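Autotransporter adhesin (Vibrio vulnificus, PDB 4ERR) is a MARTX toxin whose effector domain DUF5 carries this four-helical-bundle segment, which probably directs the effector to membranes of the host cell. Local coordinates at residues B[21-32]-B[50-61]. Residues are numbered along the deposited sequence; the frame is centred on the assembly and turned at random.
Sequences IGASYQGILDQL and LNKKINDYIAEH
With its chi1 near -64°, Ser-24 sets OG beside its own backbone N, while His-61, at chi1 -52°, swings its imidazole back from the end of helix 41-60 to meet it. The hydroxyl lies at the ring's edge, close to its plane, and OG and NE2 share a hydrogen bond of 2.8 Å. Serine suits this place: its short side chain keeps CB against the edge of the Tyr-57 ring and still offers a hydroxyl to NE2 and to a water that donates to Glu-60 OE1. The imidazole is sandwiched: Ile-21 CA stands 4.0 Å from its centroid over one face, in a CH-pi contact, and Glu-60 CG covers the opposite face near the rim.

Helices 7-37 and 41-60 run antiparallel here, at 162° with axes 9.5 Å apart, as a helical hairpin of the four-helical-bundle membrane localization domain, packed knobs-into-holes, with the second subunit against it. Tyr-57 is one knob, among Ile-21, Ser-24, Tyr-25 and Ile-28: Ser-24 CB lies 3.7 Å from CD2, and Ile-21 CG2 lies 3.3 Å from OH. That hydroxyl, carried far across by the long ring, hydrogen-bonds to Asn-67 of the second subunit. Ile-28 is the reciprocal knob, its CD1 reaching 3.6 Å from Tyr-57 CB and the methyl CG2 on its branched CB turned to Leu-50 CD1. Farther along, Leu-32 CD1 meets Leu-50 CD2 at 3.7 Å. Gln-31 lays its aliphatic part against Leu-50 and the methylenes of Lys-53, CB lying 3.7 Å from Lys-53 CD, while its NE2 bonds to the carbonyl of Ala-46.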
loop_
_atom_site.group_PDB
_atom_site.type_symbol
_atom_site.label_atom_id
_atom_site.label_comp_id
_atom_site.label_asym_id
_atom_site.label_seq_id
_atom_site.Cartn_x
_atom_site.Cartn_y
_atom_site.Cartn_z
ATOM N N ILE B 21 -3.911 -6.096 -6.795
ATOM C CA ILE B 21 -4.332 -5.674 -5.466
ATOM C C ILE B 21 -5.540 -4.767 -5.623
ATOM O O ILE B 21 -6.527 -4.913 -4.907
ATOM C CB ILE B 21 -3.200 -4.942 -4.704
ATOM C CG1 ILE B 21 -1.950 -5.827 -4.601
ATOM C CG2 ILE B 21 -3.657 -4.536 -3.297
ATOM C CD1 ILE B 21 -0.788 -5.191 -3.883
ATOM N N GLY B 22 -5.467 -3.839 -6.577
ATOM C CA GLY B 22 -6.569 -2.920 -6.858
ATOM C C GLY B 22 -7.839 -3.640 -7.275
ATOM O O GLY B 22 -8.950 -3.235 -6.898
ATOM N N ALA B 23 -7.675 -4.719 -8.042
ATOM C CA ALA B 23 -8.806 -5.544 -8.440
ATOM C C ALA B 23 -9.489 -6.221 -7.224
ATOM O O ALA B 23 -10.725 -6.206 -7.106
ATOM C CB ALA B 23 -8.372 -6.586 -9.496
ATOM N N SER B 24 -8.698 -6.814 -6.337
ATOM C CA SER B 24 -9.254 -7.401 -5.123
ATOM C C SER B 24 -9.930 -6.325 -4.275
ATOM O O SER B 24 -11.010 -6.532 -3.741
ATOM C CB SER B 24 -8.180 -8.135 -4.305
ATOM O OG SER B 24 -7.648 -9.231 -5.012
ATOM N N TYR B 25 -9.297 -5.153 -4.177
ATOM C CA TYR B 25 -9.877 -4.060 -3.408
ATOM C C TYR B 25 -11.242 -3.640 -3.945
ATOM O O TYR B 25 -12.176 -3.424 -3.188
ATOM C CB TYR B 25 -8.935 -2.873 -3.332
ATOM C CG TYR B 25 -9.385 -1.752 -2.460
ATOM C CD1 TYR B 25 -9.660 -1.956 -1.115
ATOM C CD2 TYR B 25 -9.455 -0.448 -2.940
ATOM C CE1 TYR B 25 -10.020 -0.893 -0.284
ATOM C CE2 TYR B 25 -9.804 0.629 -2.096
ATOM C CZ TYR B 25 -10.085 0.398 -0.789
ATOM O OH TYR B 25 -10.407 1.468 0.047
ATOM N N GLN B 26 -11.346 -3.516 -5.262
ATOM C CA GLN B 26 -12.612 -3.171 -5.883
ATOM C C GLN B 26 -13.706 -4.172 -5.529
ATOM O O GLN B 26 -14.870 -3.817 -5.348
ATOM C CB GLN B 26 -12.464 -3.076 -7.396
ATOM C CG GLN B 26 -13.684 -2.439 -8.062
ATOM C CD GLN B 26 -13.925 -1.008 -7.558
ATOM O OE1 GLN B 26 -13.020 -0.171 -7.593
ATOM N NE2 GLN B 26 -15.138 -0.738 -7.059
ATOM N N GLY B 27 -13.328 -5.438 -5.436
ATOM C CA GLY B 27 -14.257 -6.478 -5.011
ATOM C C GLY B 27 -14.812 -6.234 -3.611
ATOM O O GLY B 27 -16.003 -6.441 -3.332
ATOM N N ILE B 28 -13.931 -5.804 -2.727
ATOM C CA ILE B 28 -14.344 -5.432 -1.375
ATOM C C ILE B 28 -15.292 -4.234 -1.402
ATOM O O ILE B 28 -16.340 -4.261 -0.730
ATOM C CB ILE B 28 -13.140 -5.161 -0.475
ATOM C CG1 ILE B 28 -12.371 -6.452 -0.181
ATOM C CG2 ILE B 28 -13.595 -4.462 0.865
ATOM C CD1 ILE B 28 -10.986 -6.190 0.435
ATOM N N LEU B 29 -14.929 -3.192 -2.169
ATOM C CA LEU B 29 -15.749 -1.972 -2.297
ATOM C C LEU B 29 -17.156 -2.259 -2.842
ATOM O O LEU B 29 -18.157 -1.673 -2.392
ATOM C CB LEU B 29 -15.056 -0.968 -3.209
ATOM C CG LEU B 29 -13.728 -0.340 -2.753
ATOM C CD1 LEU B 29 -13.124 0.483 -3.880
ATOM C CD2 LEU B 29 -13.894 0.518 -1.493
ATOM N N ASP B 30 -17.221 -3.142 -3.827
ATOM C CA ASP B 30 -18.497 -3.533 -4.410
ATOM C C ASP B 30 -19.344 -4.310 -3.411
ATOM O O ASP B 30 -20.537 -4.086 -3.296
ATOM C CB ASP B 30 -18.276 -4.326 -5.692
ATOM C CG ASP B 30 -17.687 -3.473 -6.834
ATOM O OD1 ASP B 30 -17.562 -2.218 -6.714
ATOM O OD2 ASP B 30 -17.363 -4.076 -7.855
ATOM N N GLN B 31 -18.719 -5.196 -2.650
ATOM C CA GLN B 31 -19.449 -5.968 -1.648
ATOM C C GLN B 31 -19.909 -5.087 -0.481
ATOM O O GLN B 31 -21.011 -5.289 0.074
ATOM C CB GLN B 31 -18.592 -7.105 -1.141
ATOM C CG GLN B 31 -19.344 -8.062 -0.246
ATOM C CD GLN B 31 -20.432 -8.845 -0.977
ATOM O OE1 GLN B 31 -20.352 -9.102 -2.199
ATOM N NE2 GLN B 31 -21.458 -9.236 -0.228
ATOM N N LEU B 32 -19.095 -4.092 -0.126
ATOM C CA LEU B 32 -19.483 -3.142 0.913
ATOM C C LEU B 32 -20.722 -2.348 0.484
ATOM O O LEU B 32 -21.633 -2.127 1.286
ATOM C CB LEU B 32 -18.297 -2.226 1.241
ATOM C CG LEU B 32 -18.509 -1.173 2.322
ATOM C CD1 LEU B 32 -18.908 -1.874 3.626
ATOM C CD2 LEU B 32 -17.219 -0.369 2.546
ATOM N N LEU B 50 -18.587 -10.136 2.800
ATOM C CA LEU B 50 -17.643 -9.030 2.915
ATOM C C LEU B 50 -16.459 -9.438 3.812
ATOM O O LEU B 50 -15.295 -9.233 3.460
ATOM C CB LEU B 50 -18.342 -7.794 3.484
ATOM C CG LEU B 50 -17.468 -6.587 3.770
ATOM C CD1 LEU B 50 -16.773 -6.113 2.512
ATOM C CD2 LEU B 50 -18.321 -5.490 4.383
ATOM N N ASN B 51 -16.772 -10.020 4.955
ATOM C CA ASN B 51 -15.743 -10.430 5.868
ATOM C C ASN B 51 -14.765 -11.434 5.240
ATOM O O ASN B 51 -13.543 -11.331 5.419
ATOM C CB ASN B 51 -16.337 -10.942 7.173
ATOM C CG ASN B 51 -15.555 -10.445 8.348
ATOM O OD1 ASN B 51 -15.622 -9.260 8.685
ATOM N ND2 ASN B 51 -14.767 -11.315 8.945
ATOM N N LYS B 52 -15.303 -12.381 4.468
ATOM C CA LYS B 52 -14.476 -13.322 3.758
ATOM C C LYS B 52 -13.564 -12.626 2.755
ATOM O O LYS B 52 -12.368 -12.934 2.688
ATOM C CB LYS B 52 -15.322 -14.395 3.068
ATOM C CG LYS B 52 -14.500 -15.366 2.315
ATOM C CD LYS B 52 -15.336 -16.534 1.755
ATOM C CE LYS B 52 -14.488 -17.341 0.799
ATOM N NZ LYS B 52 -13.147 -17.679 1.334
ATOM N N LYS B 53 -14.117 -11.687 1.991
ATOM C CA LYS B 53 -13.339 -10.961 1.004
ATOM C C LYS B 53 -12.190 -10.190 1.669
ATOM O O LYS B 53 -11.055 -10.225 1.192
ATOM C CB LYS B 53 -14.241 -10.032 0.177
ATOM C CG LYS B 53 -15.294 -10.783 -0.668
ATOM C CD LYS B 53 -16.170 -9.866 -1.531
ATOM C CE LYS B 53 -17.080 -10.678 -2.482
ATOM N NZ LYS B 53 -16.342 -11.430 -3.555
ATOM N N ILE B 54 -12.475 -9.529 2.788
ATOM C CA ILE B 54 -11.429 -8.774 3.531
ATOM C C ILE B 54 -10.360 -9.750 4.019
ATOM O O ILE B 54 -9.175 -9.521 3.822
ATOM C CB ILE B 54 -11.992 -7.986 4.714
ATOM C CG1 ILE B 54 -13.011 -6.945 4.229
ATOM C CG2 ILE B 54 -10.846 -7.306 5.486
ATOM C CD1 ILE B 54 -13.849 -6.318 5.330
ATOM N N ASN B 55 -10.808 -10.840 4.634
ATOM C CA ASN B 55 -9.913 -11.875 5.150
ATOM C C ASN B 55 -8.968 -12.423 4.053
ATOM O O ASN B 55 -7.778 -12.630 4.274
ATOM C CB ASN B 55 -10.750 -13.003 5.745
ATOM C CG ASN B 55 -10.020 -13.770 6.815
ATOM O OD1 ASN B 55 -9.403 -13.186 7.722
ATOM N ND2 ASN B 55 -10.092 -15.085 6.736
ATOM N N ASP B 56 -9.525 -12.691 2.880
ATOM C CA ASP B 56 -8.769 -13.204 1.741
ATOM C C ASP B 56 -7.787 -12.168 1.184
ATOM O O ASP B 56 -6.664 -12.491 0.827
ATOM C CB ASP B 56 -9.713 -13.675 0.658
ATOM C CG ASP B 56 -10.515 -14.914 1.059
ATOM O OD1 ASP B 56 -10.140 -15.645 2.005
ATOM O OD2 ASP B 56 -11.551 -15.148 0.410
ATOM N N TYR B 57 -8.228 -10.924 1.121
ATOM C CA TYR B 57 -7.376 -9.847 0.687
ATOM C C TYR B 57 -6.170 -9.681 1.619
ATOM O O TYR B 57 -5.052 -9.565 1.150
ATOM C CB TYR B 57 -8.210 -8.535 0.576
ATOM C CG TYR B 57 -7.394 -7.288 0.305
ATOM C CD1 TYR B 57 -6.681 -6.669 1.330
ATOM C CD2 TYR B 57 -7.353 -6.699 -0.960
ATOM C CE1 TYR B 57 -5.913 -5.550 1.098
ATOM C CE2 TYR B 57 -6.595 -5.551 -1.193
ATOM C CZ TYR B 57 -5.879 -4.980 -0.164
ATOM O OH TYR B 57 -5.119 -3.851 -0.442
ATOM N N ILE B 58 -6.398 -9.648 2.926
ATOM C CA ILE B 58 -5.299 -9.422 3.874
ATOM C C ILE B 58 -4.272 -10.560 3.819
ATOM O O ILE B 58 -3.079 -10.332 4.061
ATOM C CB ILE B 58 -5.837 -9.168 5.296
ATOM C CG1 ILE B 58 -6.691 -7.887 5.322
ATOM C CG2 ILE B 58 -4.694 -9.077 6.306
ATOM C CD1 ILE B 58 -5.906 -6.593 5.365
ATOM N N ALA B 59 -4.715 -11.784 3.517
ATOM C CA ALA B 59 -3.794 -12.906 3.332
ATOM C C ALA B 59 -3.036 -12.831 2.000
ATOM O O ALA B 59 -1.825 -13.102 1.941
ATOM C CB ALA B 59 -4.571 -14.251 3.441
ATOM N N GLU B 60 -3.747 -12.431 0.953
ATOM C CA GLU B 60 -3.219 -12.407 -0.414
ATOM C C GLU B 60 -2.355 -11.177 -0.744
ATOM O O GLU B 60 -1.408 -11.279 -1.545
ATOM C CB GLU B 60 -4.397 -12.461 -1.394
ATOM C CG GLU B 60 -4.046 -12.738 -2.849
ATOM C CD GLU B 60 -5.284 -12.896 -3.752
ATOM O OE1 GLU B 60 -6.450 -12.976 -3.242
ATOM O OE2 GLU B 60 -5.084 -12.949 -4.987
ATOM N N HIS B 61 -2.682 -10.034 -0.139
ATOM C CA HIS B 61 -2.051 -8.752 -0.485
ATOM C C HIS B 61 -1.534 -7.970 0.733
ATOM O O HIS B 61 -1.977 -6.849 1.012
ATOM C CB HIS B 61 -3.060 -7.894 -1.239
ATOM C CG HIS B 61 -3.707 -8.575 -2.408
ATOM N ND1 HIS B 61 -3.004 -9.005 -3.515
ATOM C CD2 HIS B 61 -5.017 -8.821 -2.676
ATOM C CE1 HIS B 61 -3.854 -9.505 -4.402
ATOM N NE2 HIS B 61 -5.076 -9.436 -3.900
HETATM O O HOH W 1 -8.134 -10.897 -2.469
#